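Local coordinates for beta-N-acetylglucosaminidase-like protein Glycoside hydrolase family 20 (Flavobacterium johnsoniae, PDB 6YHH) that probably acts as a chitobiase, releasing terminal N-acetylglucosamine from short chitin fragments during bacterial chitin breakdown, at residues G411-I414 against D415-Y418; E458-D461 against S462-P466; S575-L578 against A579-A583. All coordinates share one frame; numbering follows the deposited sequence.

Contact 1 of 3, residues G411-I414 against D415-Y418; sequences GFYI and DLMY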
# COMPACT_ATOMS: atom_id res chain seq x y z
N GLY A 411 24.96 -8.91 13.15
CA GLY A 411 24.14 -10.13 13.24
C GLY A 411 22.64 -9.91 13.09
O GLY A 411 21.86 -10.86 13.13
N PHE A 412 22.23 -8.63 12.90
CA PHE A 412 20.84 -8.25 12.63
C PHE A 412 20.76 -7.47 11.26
O PHE A 412 19.86 -6.63 11.06
CB PHE A 412 20.29 -7.34 13.73
CG PHE A 412 20.22 -7.96 15.13
CD1 PHE A 412 19.69 -9.21 15.36
CD2 PHE A 412 20.60 -7.21 16.23
CE1 PHE A 412 19.51 -9.68 16.66
CE2 PHE A 412 20.48 -7.71 17.51
CZ PHE A 412 19.92 -8.96 17.74
N TYR A 413 21.62 -7.88 10.34
CA TYR A 413 21.67 -7.28 8.99
C TYR A 413 20.67 -8.00 8.08
O TYR A 413 21.05 -8.77 7.20
CB TYR A 413 23.10 -7.28 8.44
CG TYR A 413 23.85 -6.03 8.88
CD1 TYR A 413 23.98 -5.72 10.23
CD2 TYR A 413 24.37 -5.14 7.95
CE1 TYR A 413 24.60 -4.55 10.62
CE2 TYR A 413 25.07 -4.00 8.36
CZ TYR A 413 25.08 -3.67 9.68
OH TYR A 413 25.64 -2.48 10.05
N ILE A 414 19.39 -7.67 8.28
CA ILE A 414 18.26 -8.36 7.60
C ILE A 414 18.30 -8.14 6.06
O ILE A 414 17.78 -8.94 5.31
CB ILE A 414 16.90 -7.87 8.17
CG1 ILE A 414 16.82 -6.38 8.33
CG2 ILE A 414 16.66 -8.44 9.53
CD1 ILE A 414 15.43 -5.86 8.60
N ASP A 415 18.98 -7.07 5.59
CA ASP A 415 19.08 -6.85 4.18
C ASP A 415 19.85 -7.89 3.44
O ASP A 415 19.68 -8.02 2.22
CB ASP A 415 19.70 -5.45 3.93
CG ASP A 415 21.10 -5.35 4.45
OD1 ASP A 415 21.27 -5.64 5.65
OD2 ASP A 415 22.04 -4.98 3.68
N LEU A 416 20.73 -8.67 4.14
CA LEU A 416 21.61 -9.61 3.47
C LEU A 416 20.94 -10.95 3.18
O LEU A 416 21.56 -11.87 2.70
CB LEU A 416 22.88 -9.76 4.36
CG LEU A 416 23.64 -8.40 4.49
CD1 LEU A 416 24.89 -8.63 5.39
CD2 LEU A 416 23.96 -7.68 3.20
N MET A 417 19.69 -11.06 3.62
CA MET A 417 18.84 -12.21 3.28
C MET A 417 19.24 -13.52 3.94
O MET A 417 18.95 -14.63 3.42
CB MET A 417 18.64 -12.38 1.75
CG MET A 417 18.23 -11.07 1.05
SD MET A 417 16.92 -10.16 1.87
CE MET A 417 15.54 -11.22 1.57
N TYR A 418 19.88 -13.41 5.07
CA TYR A 418 20.23 -14.64 5.88
C TYR A 418 19.00 -15.28 6.50
O TYR A 418 17.95 -14.68 6.71
CB TYR A 418 21.24 -14.23 6.96
CG TYR A 418 22.54 -13.60 6.53
CD1 TYR A 418 23.27 -14.08 5.49
CD2 TYR A 418 23.09 -12.55 7.25
CE1 TYR A 418 24.48 -13.57 5.13
CE2 TYR A 418 24.31 -12.01 6.91
CZ TYR A 418 25.00 -12.51 5.86
OH TYR A 418 26.26 -12.00 5.51
O HOH W 1 19.74 -11.15 6.65
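Tyr413 and Asp415 lie side by side and point the same way, with the phenol ring and carboxylate planes 54° apart; OD1 of Asp415 comes up to the ring obliquely, 3.9 Å from CD2 of Tyr413. The Tyr413 ring also meets Trp451, the planes about 35° apart. The Tyr418 ring has CB of Leu416 3.7 Å above one face, offset toward the rim, while its OH is hydrogen-bonded to ND2 of Asn387. With chi1 of Asp415 at 63°, its carboxylate folds back over the preceding backbone, OD1 standing 3.4 Å from the carbonyl carbon of Tyr413. Leucine suits the next position because its CD1 can pack at 3.8 Å against CB of Tyr413. This stretch follows strand 406-408 of the glycoside hydrolase family 20 barrel, and the side chain of Tyr413 is about 8 Å from that of Glu317, the predicted proton donor, and lies against a bound Tris molecule, probably from the crystallisation liquor, which may mark the pocket. Tyr413 also centres an inverse gamma turn, closed by a weak bond from Ile414 N to Phe412 O. In the 3-10 turn that follows, Leu416 N bonds to Tyr413 O at 3.1 Å, well above the carbonyl plane; a water donating to Tyr413 O at 2.8 Å accepts from Tyr418 N and so spans that turn. Met417 N adds a weak bond to Ile414 O at 3.3 Å.

Contact 2 of 3, residues E458-D461 against S462-P466; sequences ETFD and SRVWP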
# COMPACT_ATOMS: atom_id res chain seq x y z
N GLU A 458 8.10 -1.23 -2.68
CA GLU A 458 7.28 -2.43 -2.93
C GLU A 458 7.77 -3.65 -2.23
O GLU A 458 7.00 -4.50 -1.72
CB GLU A 458 7.08 -2.67 -4.44
CG GLU A 458 6.31 -1.50 -5.11
CD GLU A 458 7.08 -0.25 -5.40
OE1 GLU A 458 8.32 -0.27 -5.49
OE2 GLU A 458 6.36 0.80 -5.32
N THR A 459 9.08 -3.86 -2.21
CA THR A 459 9.63 -5.07 -1.65
C THR A 459 10.17 -4.93 -0.19
O THR A 459 10.49 -5.95 0.42
CB THR A 459 10.76 -5.73 -2.48
OG1 THR A 459 11.86 -4.84 -2.58
CG2 THR A 459 10.29 -6.00 -3.87
N PHE A 460 10.21 -3.71 0.32
CA PHE A 460 10.72 -3.36 1.65
C PHE A 460 10.16 -4.28 2.74
O PHE A 460 10.91 -4.98 3.45
CB PHE A 460 10.35 -1.93 2.01
CG PHE A 460 10.97 -1.47 3.29
CD1 PHE A 460 12.24 -0.93 3.28
CD2 PHE A 460 10.28 -1.51 4.49
CE1 PHE A 460 12.89 -0.53 4.42
CE2 PHE A 460 10.87 -1.10 5.66
CZ PHE A 460 12.17 -0.57 5.65
N ASP A 461 8.83 -4.37 2.83
CA ASP A 461 8.23 -5.17 3.91
C ASP A 461 8.56 -6.69 3.80
O ASP A 461 8.77 -7.34 4.86
CB ASP A 461 6.73 -4.98 3.96
CG ASP A 461 6.29 -3.61 4.33
OD1 ASP A 461 7.10 -2.84 4.78
OD2 ASP A 461 5.04 -3.35 4.16
N SER A 462 8.70 -7.21 2.56
CA SER A 462 9.06 -8.60 2.38
C SER A 462 10.45 -8.92 2.91
O SER A 462 10.79 -10.10 3.20
CB SER A 462 8.98 -9.03 0.91
OG SER A 462 10.00 -8.53 0.12
N ARG A 463 11.30 -7.93 2.91
CA ARG A 463 12.67 -8.08 3.49
C ARG A 463 12.63 -7.94 5.02
O ARG A 463 13.28 -8.72 5.78
CB ARG A 463 13.62 -7.07 2.82
CG ARG A 463 14.22 -7.61 1.51
CD ARG A 463 13.24 -8.10 0.46
NE ARG A 463 13.95 -8.76 -0.64
CZ ARG A 463 13.48 -9.85 -1.27
NH1 ARG A 463 12.23 -10.28 -1.07
NH2 ARG A 463 14.26 -10.46 -2.20
N VAL A 464 11.93 -6.94 5.53
CA VAL A 464 11.90 -6.68 6.99
C VAL A 464 11.15 -7.75 7.77
O VAL A 464 11.62 -8.16 8.83
CB VAL A 464 11.35 -5.27 7.29
CG1 VAL A 464 11.32 -4.97 8.77
CG2 VAL A 464 12.25 -4.28 6.59
N TRP A 465 10.01 -8.17 7.26
CA TRP A 465 9.02 -9.04 7.97
C TRP A 465 8.88 -10.33 7.24
O TRP A 465 8.80 -10.34 5.99
CB TRP A 465 7.67 -8.32 8.05
CG TRP A 465 7.80 -6.92 8.66
CD1 TRP A 465 7.77 -5.69 8.00
CD2 TRP A 465 8.07 -6.61 10.05
NE1 TRP A 465 8.02 -4.68 8.92
CE2 TRP A 465 8.19 -5.22 10.17
CE3 TRP A 465 8.27 -7.43 11.21
CZ2 TRP A 465 8.51 -4.61 11.36
CZ3 TRP A 465 8.54 -6.80 12.42
CH2 TRP A 465 8.68 -5.38 12.48
N PRO A 466 8.79 -11.48 7.96
CA PRO A 466 8.64 -11.53 9.40
C PRO A 466 9.93 -11.69 10.19
O PRO A 466 9.88 -11.83 11.43
CB PRO A 466 7.77 -12.76 9.61
CG PRO A 466 8.30 -13.69 8.53
CD PRO A 466 8.57 -12.77 7.34
O HOH W 2 6.83 -6.35 0.20
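Phe460 lies with one ring face under CG2 of Val464, a CH-pi contact in which the methyl is 4.0 Å from the ring centroid and 25° off the normal. CE2 of Phe460 is the ring atom nearest that methyl, at 3.6 Å. Beta-branched valine suits a place between two rings: while CG2 covers the phenylalanine, CG1 sits 3.3 Å above the plane of the Trp465 ring, toward its rim. The polar side of the turn gathers on Thr459 O. Ser462 turns its OG back between its own N and carbonyl carbon (chi1 73°), and donates to Thr459 O at 2.6 Å, in the carbonyl plane and on a lone pair. Arg463 N reaches the same oxygen at 3.3 Å, nearly along the C=O axis. The serine hydroxyl itself accepts from NH1 of Arg463 at 3.1 Å, and the guanidinium goes on to the carbonyls of Cys560 and Ala557. Backbone bonds from Val464 N to Phe460 O and from Trp465 N to Asp461 O, the latter 2.8 Å, complete this short helix before the cis peptide at Pro466. OD2 of the buried Asp461 makes a salt bridge with Arg165 of helix 160-172 and accepts from Thr504 N. Phe460 and Trp465 pack on that helix, while Phe460 and Val464 rest on strands 146-152 and 443-450, fitting the helix against the barrel wall.

Contact 3 of 3, residues S575-L578 against A579-A583; sequences SQYL and ANKSA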
# COMPACT_ATOMS: atom_id res chain seq x y z
N SER A 575 15.18 -35.65 6.77
CA SER A 575 15.78 -36.03 8.09
C SER A 575 15.00 -37.16 8.70
O SER A 575 15.64 -38.16 9.11
CB SER A 575 15.79 -34.89 9.07
OG SER A 575 16.73 -33.89 8.64
N GLN A 576 13.69 -37.06 8.66
CA GLN A 576 12.87 -38.14 9.30
C GLN A 576 13.08 -39.46 8.56
O GLN A 576 13.25 -40.52 9.23
CB GLN A 576 11.43 -37.83 9.26
CG GLN A 576 11.05 -36.69 10.13
CD GLN A 576 11.01 -37.09 11.58
OE1 GLN A 576 10.78 -38.26 11.93
NE2 GLN A 576 11.16 -36.11 12.45
N TYR A 577 13.07 -39.40 7.23
CA TYR A 577 13.29 -40.59 6.42
C TYR A 577 14.64 -41.18 6.66
O TYR A 577 14.73 -42.44 6.80
CB TYR A 577 13.03 -40.28 4.89
CG TYR A 577 13.49 -41.36 3.94
CD1 TYR A 577 12.81 -42.60 3.85
CD2 TYR A 577 14.60 -41.20 3.19
CE1 TYR A 577 13.24 -43.57 2.98
CE2 TYR A 577 15.02 -42.20 2.31
CZ TYR A 577 14.33 -43.37 2.25
OH TYR A 577 14.77 -44.39 1.41
N LEU A 578 15.74 -40.38 6.71
CA LEU A 578 17.04 -41.02 6.79
C LEU A 578 17.20 -41.70 8.15
O LEU A 578 17.90 -42.71 8.22
CB LEU A 578 18.18 -40.05 6.61
CG LEU A 578 18.26 -39.52 5.18
CD1 LEU A 578 19.24 -38.34 5.16
CD2 LEU A 578 18.69 -40.63 4.26
N ALA A 579 16.55 -41.16 9.14
CA ALA A 579 16.55 -41.69 10.52
C ALA A 579 15.68 -42.95 10.63
O ALA A 579 15.97 -43.81 11.46
CB ALA A 579 16.01 -40.66 11.44
N ASN A 580 14.65 -43.05 9.81
CA ASN A 580 13.69 -44.16 9.86
C ASN A 580 13.08 -44.26 8.49
O ASN A 580 12.12 -43.53 8.19
CB ASN A 580 12.61 -43.90 10.93
CG ASN A 580 11.54 -45.00 10.97
OD1 ASN A 580 11.46 -45.83 10.12
ND2 ASN A 580 10.69 -44.94 11.90
N LYS A 581 13.57 -45.23 7.71
CA LYS A 581 13.21 -45.41 6.30
C LYS A 581 11.91 -46.22 6.12
O LYS A 581 11.84 -47.16 5.36
CB LYS A 581 14.38 -46.05 5.58
CG LYS A 581 15.63 -45.20 5.55
CD LYS A 581 16.69 -45.76 4.61
CE LYS A 581 17.81 -44.76 4.34
NZ LYS A 581 19.10 -45.43 3.97
N SER A 582 10.90 -45.78 6.82
CA SER A 582 9.55 -46.32 6.77
C SER A 582 8.86 -46.02 5.43
O SER A 582 9.25 -45.04 4.73
CB SER A 582 8.70 -45.76 7.89
OG SER A 582 8.38 -44.36 7.75
N ALA A 583 7.84 -46.83 5.08
CA ALA A 583 7.09 -46.54 3.90
C ALA A 583 6.50 -45.14 3.89
O ALA A 583 6.50 -44.42 2.83
CB ALA A 583 5.95 -47.56 3.71
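Lys581 runs its aliphatic chain across the ring of Tyr577, four residues earlier, its successive carbons meeting different parts of that tyrosine before CE reaches Leu578. CB lies 3.8 Å from CE1 of Tyr577. CG lies over the face, offset toward the rim, in a CH-pi interaction 4.1 Å from the ring centroid and 21° off the normal, and is only 3.2 Å from the backbone O of Tyr577. The chain stays extended: CD passes 4.0 Å from OH of Tyr577, and CE comes to 4.2 Å from CD2 of Leu578, carrying NZ beyond the ring. A lysine suits this exposed place, since its methylenes cover an aromatic face while the charge travels outward. The tyrosine is buried below; with CG trans to the backbone N (chi1 168°), the ring swings under the chain that leaves the helix, and packs on Asn585, Lys586 and Val589 of helix 583-607 and on Leu671 of helix 665-671. Replacing Tyr577 by an alanine would probably leave the lysine methylenes without their ring face and open a gap where helix 565-579 meets helices 583-607 and 665-671. Around the pair, helix 565-579 runs out: Ala579 N still bonds to Ser575 O at 3.1 Å, but Asn580 N has only weak bonds, to Gln576 O and Tyr577 O. The small CB of Ala579 fits close to the carbonyl oxygens of Ser575 and Gln576, 3.4 Å from the former. Lys581 then centres an inverse gamma turn, Ser582 N bonding to Asn580 O at 2.9 Å. Ser582, whose OG accepts from Asn585 N, is the N-cap of the next helix. A fading helix end, a gamma turn and a serine N-cap make up a tight linker between consecutive helices.

Along the chain the three contacts come in series, none nested in or crossing another. Contact 1 shapes the loop that leaves barrel strand 406-408 and leads to helix 420-424. After strand 443-450, contact 2 forms the short helix 460-464 and hands the chain on to helix 467-476. Though some forty residues apart along the chain, these two meet: CE of Met417 packs 3.7 Å from NE of Arg463, and CD1 of Ile414 lies 4.0 Å from CA of Val464, joining a loop that probably borders the active site to a helix packed against the barrel strands. Contact 3 turns helix 565-579 into helix 583-607 far away, its nearest atoms about 19 Å from contact 1 and about 22 Å from contact 2.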